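Local atomic coordinates of protein FimX (Pseudomonas aeruginosa PAO1, PDB entry 3HV8), a protein that is a bacterial EAL-domain protein and binds C2E in a pocket of that domain. Residues F33-Q38 and V53-L58; K106-L111 and S138-I143. All blocks are in the same frame, centred on the assembly; numbering follows the deposited sequence.

Interaction 1 (F33-Q38 and V53-L58). With C2E (9,9'-[(2R,3R,3aS,5S,7aR,9R,10R,10aS,12S,14aR)-3,5,10,12-tetrahydroxy-5,12-dioxidooctahydro-2H,7H-difuro[3,2-d:3',2'-j][1,3,7,9,2,8]tetraoxadiphosphacyclododecine-2,9-diyl]bis(2-amino-1,9-dihydro-6H-purin-6-one)), chain B.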
loop_
_atom_site.group_PDB
_atom_site.type_symbol
_atom_site.label_atom_id
_atom_site.label_comp_id
_atom_site.label_asym_id
_atom_site.label_seq_id
_atom_site.Cartn_x
_atom_site.Cartn_y
_atom_site.Cartn_z
ATOM N N PHE A 33 0.880 -14.081 12.670
ATOM C CA PHE A 33 0.350 -12.913 11.963
ATOM C C PHE A 33 -0.650 -13.415 10.936
ATOM O O PHE A 33 -0.637 -14.595 10.543
ATOM C CB PHE A 33 1.449 -12.143 11.219
ATOM C CG PHE A 33 2.443 -11.460 12.113
ATOM C CD1 PHE A 33 2.192 -10.186 12.609
ATOM C CD2 PHE A 33 3.644 -12.078 12.447
ATOM C CE1 PHE A 33 3.107 -9.550 13.412
ATOM C CE2 PHE A 33 4.565 -11.440 13.256
ATOM C CZ PHE A 33 4.294 -10.159 13.741
ATOM N N ARG A 34 -1.506 -12.522 10.464
ATOM C CA ARG A 34 -2.436 -12.872 9.410
ATOM C C ARG A 34 -2.456 -11.742 8.385
ATOM O O ARG A 34 -2.470 -10.564 8.757
ATOM C CB ARG A 34 -3.824 -13.075 9.993
ATOM C CG ARG A 34 -4.912 -13.297 8.955
ATOM C CD ARG A 34 -6.231 -13.655 9.624
ATOM N NE ARG A 34 -6.107 -14.883 10.405
ATOM C CZ ARG A 34 -6.841 -15.172 11.473
ATOM N NH1 ARG A 34 -6.646 -16.319 12.113
ATOM N NH2 ARG A 34 -7.765 -14.322 11.903
ATOM N N LEU A 35 -2.456 -12.091 7.103
ATOM C CA LEU A 35 -2.666 -11.104 6.047
ATOM C C LEU A 35 -4.143 -11.007 5.682
ATOM O O LEU A 35 -4.823 -12.029 5.481
ATOM C CB LEU A 35 -1.860 -11.462 4.804
ATOM C CG LEU A 35 -0.351 -11.555 5.005
ATOM C CD1 LEU A 35 0.367 -11.863 3.708
ATOM C CD2 LEU A 35 0.186 -10.267 5.629
ATOM N N LEU A 36 -4.638 -9.775 5.583
ATOM C CA LEU A 36 -5.940 -9.505 5.000
ATOM C C LEU A 36 -5.733 -8.790 3.660
ATOM O O LEU A 36 -4.665 -8.216 3.405
ATOM C CB LEU A 36 -6.778 -8.626 5.928
ATOM C CG LEU A 36 -6.899 -9.095 7.379
ATOM C CD1 LEU A 36 -7.755 -8.087 8.157
ATOM C CD2 LEU A 36 -7.498 -10.510 7.441
ATOM N N PHE A 37 -6.772 -8.809 2.829
ATOM C CA PHE A 37 -6.716 -8.327 1.459
ATOM C C PHE A 37 -7.906 -7.444 1.200
ATOM O O PHE A 37 -9.036 -7.831 1.482
ATOM C CB PHE A 37 -6.713 -9.525 0.510
ATOM C CG PHE A 37 -5.594 -10.486 0.783
ATOM C CD1 PHE A 37 -4.342 -10.284 0.228
ATOM C CD2 PHE A 37 -5.785 -11.568 1.625
ATOM C CE1 PHE A 37 -3.294 -11.144 0.506
ATOM C CE2 PHE A 37 -4.744 -12.437 1.905
ATOM C CZ PHE A 37 -3.499 -12.225 1.339
ATOM N N GLN A 38 -7.664 -6.241 0.694
ATOM C CA GLN A 38 -8.760 -5.341 0.360
ATOM C C GLN A 38 -8.676 -4.955 -1.104
ATOM O O GLN A 38 -7.694 -4.352 -1.537
ATOM C CB GLN A 38 -8.757 -4.094 1.252
ATOM C CG GLN A 38 -9.953 -3.187 0.958
ATOM C CD GLN A 38 -10.054 -2.000 1.878
ATOM O OE1 GLN A 38 -9.075 -1.578 2.501
ATOM N NE2 GLN A 38 -11.259 -1.442 1.980
ATOM N N VAL A 53 -2.597 -5.535 0.648
ATOM C CA VAL A 53 -2.298 -6.406 1.778
ATOM C C VAL A 53 -2.249 -5.582 3.079
ATOM O O VAL A 53 -1.601 -4.534 3.142
ATOM C CB VAL A 53 -0.949 -7.111 1.566
ATOM C CG1 VAL A 53 -0.578 -7.957 2.771
ATOM C CG2 VAL A 53 -0.997 -7.973 0.283
ATOM N N LEU A 54 -2.966 -6.046 4.095
ATOM C CA LEU A 54 -2.996 -5.394 5.403
ATOM C C LEU A 54 -2.679 -6.407 6.485
ATOM O O LEU A 54 -3.189 -7.536 6.465
ATOM C CB LEU A 54 -4.359 -4.754 5.663
ATOM C CG LEU A 54 -4.741 -3.644 4.677
ATOM C CD1 LEU A 54 -6.227 -3.331 4.735
ATOM C CD2 LEU A 54 -3.917 -2.385 4.902
ATOM N N LEU A 55 -1.837 -6.012 7.427
ATOM C CA LEU A 55 -1.297 -6.939 8.428
ATOM C C LEU A 55 -2.064 -6.943 9.748
ATOM O O LEU A 55 -2.429 -5.892 10.254
ATOM C CB LEU A 55 0.146 -6.554 8.736
ATOM C CG LEU A 55 0.846 -7.449 9.759
ATOM C CD1 LEU A 55 0.978 -8.868 9.222
ATOM C CD2 LEU A 55 2.203 -6.874 10.093
ATOM N N ARG A 56 -2.302 -8.121 10.309
ATOM C CA ARG A 56 -2.818 -8.210 11.668
ATOM C C ARG A 56 -1.903 -9.118 12.471
ATOM O O ARG A 56 -1.449 -10.148 11.979
ATOM C CB ARG A 56 -4.233 -8.790 11.692
ATOM C CG ARG A 56 -5.254 -8.013 10.881
ATOM C CD ARG A 56 -5.509 -6.647 11.519
ATOM N NE ARG A 56 -6.513 -5.868 10.800
ATOM C CZ ARG A 56 -6.230 -4.908 9.920
ATOM N NH1 ARG A 56 -4.960 -4.628 9.630
ATOM N NH2 ARG A 56 -7.217 -4.249 9.317
ATOM N N LEU A 57 -1.598 -8.725 13.699
ATOM C CA LEU A 57 -0.907 -9.608 14.630
ATOM C C LEU A 57 -1.952 -10.540 15.251
ATOM O O LEU A 57 -3.076 -10.130 15.502
ATOM C CB LEU A 57 -0.200 -8.777 15.699
ATOM C CG LEU A 57 0.241 -9.482 16.983
ATOM C CD1 LEU A 57 1.391 -10.430 16.711
ATOM C CD2 LEU A 57 0.652 -8.436 18.036
ATOM N N LEU A 58 -1.595 -11.805 15.464
ATOM C CA LEU A 58 -2.516 -12.707 16.153
ATOM C C LEU A 58 -1.987 -12.850 17.565
ATOM O O LEU A 58 -0.858 -13.290 17.764
ATOM C CB LEU A 58 -2.592 -14.062 15.440
ATOM C CG LEU A 58 -3.131 -14.049 14.003
ATOM C CD1 LEU A 58 -3.025 -15.462 13.430
ATOM C CD2 LEU A 58 -4.562 -13.543 13.911
HETATM P P1 C2E B . -3.263 2.898 5.723
HETATM O O2P C2E B . -2.901 3.716 4.399
HETATM O O1P C2E B . -3.981 3.837 6.608
HETATM O "O5'" C2E B . -4.305 1.712 5.504
HETATM C "C5'" C2E B . -5.702 2.058 5.436
HETATM C "C4'" C2E B . -6.450 1.883 6.774
HETATM O "O4'" C2E B . -7.850 2.187 6.563
HETATM C "C3'" C2E B . -6.399 0.392 7.082
HETATM O "O3'" C2E B . -6.276 0.205 8.500
HETATM C "C2'" C2E B . -7.726 -0.163 6.512
HETATM O "O2'" C2E B . -8.207 -1.304 7.198
HETATM C "C1'" C2E B . -8.655 1.030 6.740
HETATM N N9 C2E B . -9.788 1.106 5.830
HETATM C C8 C2E B . -9.937 0.458 4.626
HETATM N N7 C2E B . -11.003 0.914 4.010
HETATM C C5 C2E B . -11.594 1.857 4.802
HETATM C C6 C2E B . -12.748 2.660 4.665
HETATM O O6 C2E B . -13.455 2.651 3.655
HETATM N N1 C2E B . -13.037 3.479 5.687
HETATM C C2 C2E B . -12.264 3.539 6.805
HETATM N N2 C2E B . -12.622 4.405 7.805
HETATM N N3 C2E B . -11.189 2.799 6.946
HETATM C C4 C2E B . -10.834 1.966 5.966
HETATM P P11 C2E B . -5.199 -0.880 9.001
HETATM O O21 C2E B . -5.301 -0.961 10.570
HETATM O O11 C2E B . -5.364 -2.163 8.288
HETATM O O5A C2E B . -3.800 -0.282 8.552
HETATM C C5A C2E B . -3.372 0.971 9.102
HETATM C C4A C2E B . -1.939 1.283 8.676
HETATM O O4A C2E B . -1.066 0.255 9.166
HETATM C C3A C2E B . -1.712 1.303 7.163
HETATM O O3A C2E B . -1.978 2.574 6.583
HETATM C C2A C2E B . -0.201 1.074 7.101
HETATM O O2A C2E B . 0.502 2.278 7.453
HETATM C C1A C2E B . 0.012 0.099 8.265
HETATM N N91 C2E B . -0.003 -1.263 7.746
HETATM C C81 C2E B . -1.066 -2.104 7.586
HETATM N N71 C2E B . -0.633 -3.232 7.093
HETATM C C51 C2E B . 0.729 -3.195 6.981
HETATM C C61 C2E B . 1.735 -4.091 6.565
HETATM O O61 C2E B . 1.494 -5.199 6.071
HETATM N N11 C2E B . 3.010 -3.626 6.637
HETATM C C21 C2E B . 3.326 -2.373 7.088
HETATM N N21 C2E B . 4.631 -1.970 7.087
HETATM N N31 C2E B . 2.404 -1.521 7.452
HETATM C C41 C2E B . 1.128 -1.924 7.419
#
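O11 of a C2E phosphate is gripped by two hydrogen bonds from a single side chain. R56 NH1 reaches C2E O11 at 2.8 Å and R56 NH2 reaches it at 3.0 Å, so the oxygen sits in the fork of the guanidinium, at its edge and near its plane. The pairing probably offsets the phosphate charge. R56 bends at chi2 (-68°), and its NH1 also donates to L55 O at 2.9 Å, in the guanidinium plane but well above the plane of the carbonyl; that second bond helps fix the rotation of the group. Over one face, L36 CD1 lies 3.7 Å from R56 NE, the two side chains crossing at about a right angle. Strand 53-58 also holds a base through its backbone: L55 N donates to C2E N71 at 3.0 Å in a nearly straight bond (164°). L55 can do this because it faces L35 in a non-hydrogen-bonded pair, which turns its N-H away from 33-38. Q38, extended with CG anti to its own N, donates from NE2 to C2E N7 at 3.1 Å and also to Q253 O. At the far end, L58 CD2 sits centrally over the R34 guanidinium, 3.7 Å from CZ, while R34 NH2 forms a salt bridge with E64. Four backbone hydrogen bonds join R34 to R56 and L36 to L54. F33, L35, F37, V53, L55 and L57 share the opposite face of the sheet from R56, against helices 20-30 and 80-96. An antiparallel hairpin lining the ligand pocket in this way is characteristic of the modified TIM barrel of EAL domains.

Interaction 2 (K106-L111 and S138-I143). With C2E (9,9'-[(2R,3R,3aS,5S,7aR,9R,10R,10aS,12S,14aR)-3,5,10,12-tetrahydroxy-5,12-dioxidooctahydro-2H,7H-difuro[3,2-d:3',2'-j][1,3,7,9,2,8]tetraoxadiphosphacyclododecine-2,9-diyl]bis(2-amino-1,9-dihydro-6H-purin-6-one)), chain B.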
loop_
_atom_site.group_PDB
_atom_site.type_symbol
_atom_site.label_atom_id
_atom_site.label_comp_id
_atom_site.label_asym_id
_atom_site.label_seq_id
_atom_site.Cartn_x
_atom_site.Cartn_y
_atom_site.Cartn_z
ATOM N N LYS A 106 -2.486 -8.628 -8.587
ATOM C CA LYS A 106 -1.385 -7.745 -8.215
ATOM C C LYS A 106 -1.606 -7.358 -6.759
ATOM O O LYS A 106 -2.736 -7.066 -6.365
ATOM C CB LYS A 106 -1.409 -6.515 -9.119
ATOM C CG LYS A 106 -0.310 -5.521 -8.875
ATOM C CD LYS A 106 -0.342 -4.394 -9.911
ATOM C CE LYS A 106 0.054 -4.886 -11.291
ATOM N NZ LYS A 106 0.486 -3.752 -12.179
ATOM N N LEU A 107 -0.546 -7.368 -5.955
ATOM C CA LEU A 107 -0.662 -7.024 -4.532
ATOM C C LEU A 107 0.084 -5.744 -4.209
ATOM O O LEU A 107 1.230 -5.565 -4.636
ATOM C CB LEU A 107 -0.124 -8.146 -3.649
ATOM C CG LEU A 107 -0.887 -9.471 -3.671
ATOM C CD1 LEU A 107 -0.246 -10.440 -2.678
ATOM C CD2 LEU A 107 -2.379 -9.246 -3.348
ATOM N N PHE A 108 -0.579 -4.871 -3.455
ATOM C CA PHE A 108 0.005 -3.640 -2.930
ATOM C C PHE A 108 0.461 -3.909 -1.507
ATOM O O PHE A 108 -0.358 -4.279 -0.645
ATOM C CB PHE A 108 -1.038 -2.513 -2.937
ATOM C CG PHE A 108 -1.353 -1.975 -4.314
ATOM C CD1 PHE A 108 -0.983 -0.677 -4.657
ATOM C CD2 PHE A 108 -2.018 -2.747 -5.246
ATOM C CE1 PHE A 108 -1.270 -0.164 -5.915
ATOM C CE2 PHE A 108 -2.302 -2.243 -6.508
ATOM C CZ PHE A 108 -1.926 -0.941 -6.838
ATOM N N VAL A 109 1.765 -3.766 -1.261
ATOM C CA VAL A 109 2.359 -4.173 0.004
ATOM C C VAL A 109 3.061 -2.993 0.648
ATOM O O VAL A 109 3.907 -2.344 0.021
ATOM C CB VAL A 109 3.376 -5.319 -0.226
ATOM C CG1 VAL A 109 4.112 -5.676 1.071
ATOM C CG2 VAL A 109 2.684 -6.534 -0.831
ATOM N N HIS A 110 2.729 -2.710 1.902
ATOM C CA HIS A 110 3.325 -1.608 2.642
ATOM C C HIS A 110 4.781 -1.864 3.006
ATOM O O HIS A 110 5.177 -3.010 3.286
ATOM C CB HIS A 110 2.562 -1.390 3.947
ATOM C CG HIS A 110 1.200 -0.801 3.773
ATOM N ND1 HIS A 110 0.999 0.535 3.487
ATOM C CD2 HIS A 110 -0.029 -1.355 3.867
ATOM C CE1 HIS A 110 -0.298 0.772 3.414
ATOM N NE2 HIS A 110 -0.945 -0.359 3.636
ATOM N N LEU A 111 5.571 -0.791 3.013
ATOM C CA LEU A 111 6.915 -0.813 3.584
ATOM C C LEU A 111 7.009 0.193 4.724
ATOM O O LEU A 111 6.590 1.356 4.580
ATOM C CB LEU A 111 7.961 -0.465 2.526
ATOM C CG LEU A 111 8.111 -1.488 1.410
ATOM C CD1 LEU A 111 9.156 -0.975 0.412
ATOM C CD2 LEU A 111 8.481 -2.890 1.937
ATOM N N SER A 138 4.011 -7.961 -10.473
ATOM C CA SER A 138 3.087 -8.673 -9.598
ATOM C C SER A 138 2.913 -7.919 -8.289
ATOM O O SER A 138 1.851 -7.969 -7.673
ATOM C CB SER A 138 3.606 -10.076 -9.294
ATOM O OG SER A 138 3.443 -10.936 -10.406
ATOM N N LEU A 139 3.973 -7.237 -7.870
ATOM C CA LEU A 139 4.002 -6.525 -6.600
ATOM C C LEU A 139 4.115 -5.022 -6.790
ATOM O O LEU A 139 4.903 -4.548 -7.614
ATOM C CB LEU A 139 5.214 -6.966 -5.782
ATOM C CG LEU A 139 5.060 -7.984 -4.651
ATOM C CD1 LEU A 139 3.841 -8.878 -4.817
ATOM C CD2 LEU A 139 6.349 -8.801 -4.475
ATOM N N VAL A 140 3.356 -4.279 -5.993
ATOM C CA VAL A 140 3.479 -2.834 -5.906
ATOM C C VAL A 140 3.800 -2.478 -4.469
ATOM O O VAL A 140 3.007 -2.793 -3.564
ATOM C CB VAL A 140 2.139 -2.131 -6.262
ATOM C CG1 VAL A 140 2.356 -0.627 -6.309
ATOM C CG2 VAL A 140 1.556 -2.660 -7.581
ATOM N N PHE A 141 4.936 -1.833 -4.233
ATOM C CA PHE A 141 5.321 -1.451 -2.868
ATOM C C PHE A 141 4.838 -0.057 -2.523
ATOM O O PHE A 141 5.019 0.882 -3.314
ATOM C CB PHE A 141 6.834 -1.580 -2.681
ATOM C CG PHE A 141 7.285 -2.998 -2.692
ATOM C CD1 PHE A 141 7.190 -3.761 -1.543
ATOM C CD2 PHE A 141 7.696 -3.601 -3.871
ATOM C CE1 PHE A 141 7.549 -5.103 -1.550
ATOM C CE2 PHE A 141 8.068 -4.931 -3.885
ATOM C CZ PHE A 141 7.989 -5.687 -2.720
ATOM N N GLN A 142 4.167 0.059 -1.380
ATOM C CA GLN A 142 3.593 1.323 -0.958
ATOM C C GLN A 142 4.451 1.952 0.108
ATOM O O GLN A 142 4.855 1.294 1.074
ATOM C CB GLN A 142 2.187 1.113 -0.389
ATOM C CG GLN A 142 1.263 0.375 -1.310
ATOM C CD GLN A 142 -0.156 0.305 -0.783
ATOM O OE1 GLN A 142 -1.075 0.847 -1.395
ATOM N NE2 GLN A 142 -0.339 -0.360 0.354
ATOM N N ILE A 143 4.712 3.235 -0.080
ATOM C CA ILE A 143 5.425 4.041 0.876
ATOM C C ILE A 143 4.532 5.229 1.238
ATOM O O ILE A 143 3.942 5.844 0.349
ATOM C CB ILE A 143 6.724 4.555 0.196
ATOM C CG1 ILE A 143 7.543 3.365 -0.326
ATOM C CG2 ILE A 143 7.528 5.438 1.152
ATOM C CD1 ILE A 143 8.677 3.737 -1.309
HETATM P P1 C2E B . -3.263 2.898 5.723
HETATM O O2P C2E B . -2.901 3.716 4.399
HETATM O O1P C2E B . -3.981 3.837 6.608
HETATM O "O5'" C2E B . -4.305 1.712 5.504
HETATM C "C5'" C2E B . -5.702 2.058 5.436
HETATM C "C4'" C2E B . -6.450 1.883 6.774
HETATM O "O4'" C2E B . -7.850 2.187 6.563
HETATM C "C3'" C2E B . -6.399 0.392 7.082
HETATM O "O3'" C2E B . -6.276 0.205 8.500
HETATM C "C2'" C2E B . -7.726 -0.163 6.512
HETATM O "O2'" C2E B . -8.207 -1.304 7.198
HETATM C "C1'" C2E B . -8.655 1.030 6.740
HETATM N N9 C2E B . -9.788 1.106 5.830
HETATM C C8 C2E B . -9.937 0.458 4.626
HETATM N N7 C2E B . -11.003 0.914 4.010
HETATM C C5 C2E B . -11.594 1.857 4.802
HETATM C C6 C2E B . -12.748 2.660 4.665
HETATM O O6 C2E B . -13.455 2.651 3.655
HETATM N N1 C2E B . -13.037 3.479 5.687
HETATM C C2 C2E B . -12.264 3.539 6.805
HETATM N N2 C2E B . -12.622 4.405 7.805
HETATM N N3 C2E B . -11.189 2.799 6.946
HETATM C C4 C2E B . -10.834 1.966 5.966
HETATM P P11 C2E B . -5.199 -0.880 9.001
HETATM O O21 C2E B . -5.301 -0.961 10.570
HETATM O O11 C2E B . -5.364 -2.163 8.288
HETATM O O5A C2E B . -3.800 -0.282 8.552
HETATM C C5A C2E B . -3.372 0.971 9.102
HETATM C C4A C2E B . -1.939 1.283 8.676
HETATM O O4A C2E B . -1.066 0.255 9.166
HETATM C C3A C2E B . -1.712 1.303 7.163
HETATM O O3A C2E B . -1.978 2.574 6.583
HETATM C C2A C2E B . -0.201 1.074 7.101
HETATM O O2A C2E B . 0.502 2.278 7.453
HETATM C C1A C2E B . 0.012 0.099 8.265
HETATM N N91 C2E B . -0.003 -1.263 7.746
HETATM C C81 C2E B . -1.066 -2.104 7.586
HETATM N N71 C2E B . -0.633 -3.232 7.093
HETATM C C51 C2E B . 0.729 -3.195 6.981
HETATM C C61 C2E B . 1.735 -4.091 6.565
HETATM O O61 C2E B . 1.494 -5.199 6.071
HETATM N N11 C2E B . 3.010 -3.626 6.637
HETATM C C21 C2E B . 3.326 -2.373 7.088
HETATM N N21 C2E B . 4.631 -1.970 7.087
HETATM N N31 C2E B . 2.404 -1.521 7.452
HETATM C C41 C2E B . 1.128 -1.924 7.419
HETATM O O HOH W 1 2.576 2.618 3.199
#
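H110 lies between a protein amide and the ligand, its imidazole touched on both faces. Q142 NE2 stands 3.2 Å above one face of the H110 ring, over its centre, with the amide plane inclined at 47° to it. C2A of C2E covers the opposite face, while H110 CB approaches C2E C21 of a base at 3.4 Å. In the ring plane, H110 ND1 is hydrogen-bonded to a water oxygen at 2.6 Å. E52 accepts a hydrogen bond from Q142 NE2 and a weak one involving H110 NE2, and so helps to position both groups. The amide's other end turns to F108: Q142 OE1 lies 3.6 Å from F108 CD1, the planes 71° apart. F108 and V140 run side by side, V140 CB over the ring in a CH-pi contact. V140 CG2 meets K106 CD at 3.5 Å, a tight carbon pair. On the other face, which carries V109 and F141, L111 CD2 lies 3.8 Å from F141 CD1, the side chains crossing obliquely. Five backbone hydrogen bonds set the parallel register. Such strands form the barrel wall of the TIM-barrel-like EAL fold, here reaching the C2E pocket through H110 and L111. Strands 49-58 and 168-174 flank the pair; V109 packs on helix 80-96, L111 and F141 on helix 152-164.

How the interactions relate
From the N terminus, helix 20-30 leads into interaction 1, which closes a short hairpin with 14 residues between its segments. The chain then runs through helices 71-76 and 80-96 before interaction 2 opens, and 26 residues holding helices 113-116 and 121-132 separate its two parallel strands, a beta-alpha-beta connection. The contacts are in series, neither nested nor crossed, a worked example of local and longer closures building one sheet. Strands 49-58 and 105-110 are neighbours in it, V53 N and F108 O lying 2.9 Å apart in a probable hydrogen bond. Thus antiparallel hairpin and parallel strands join, and C2E touches both contacts.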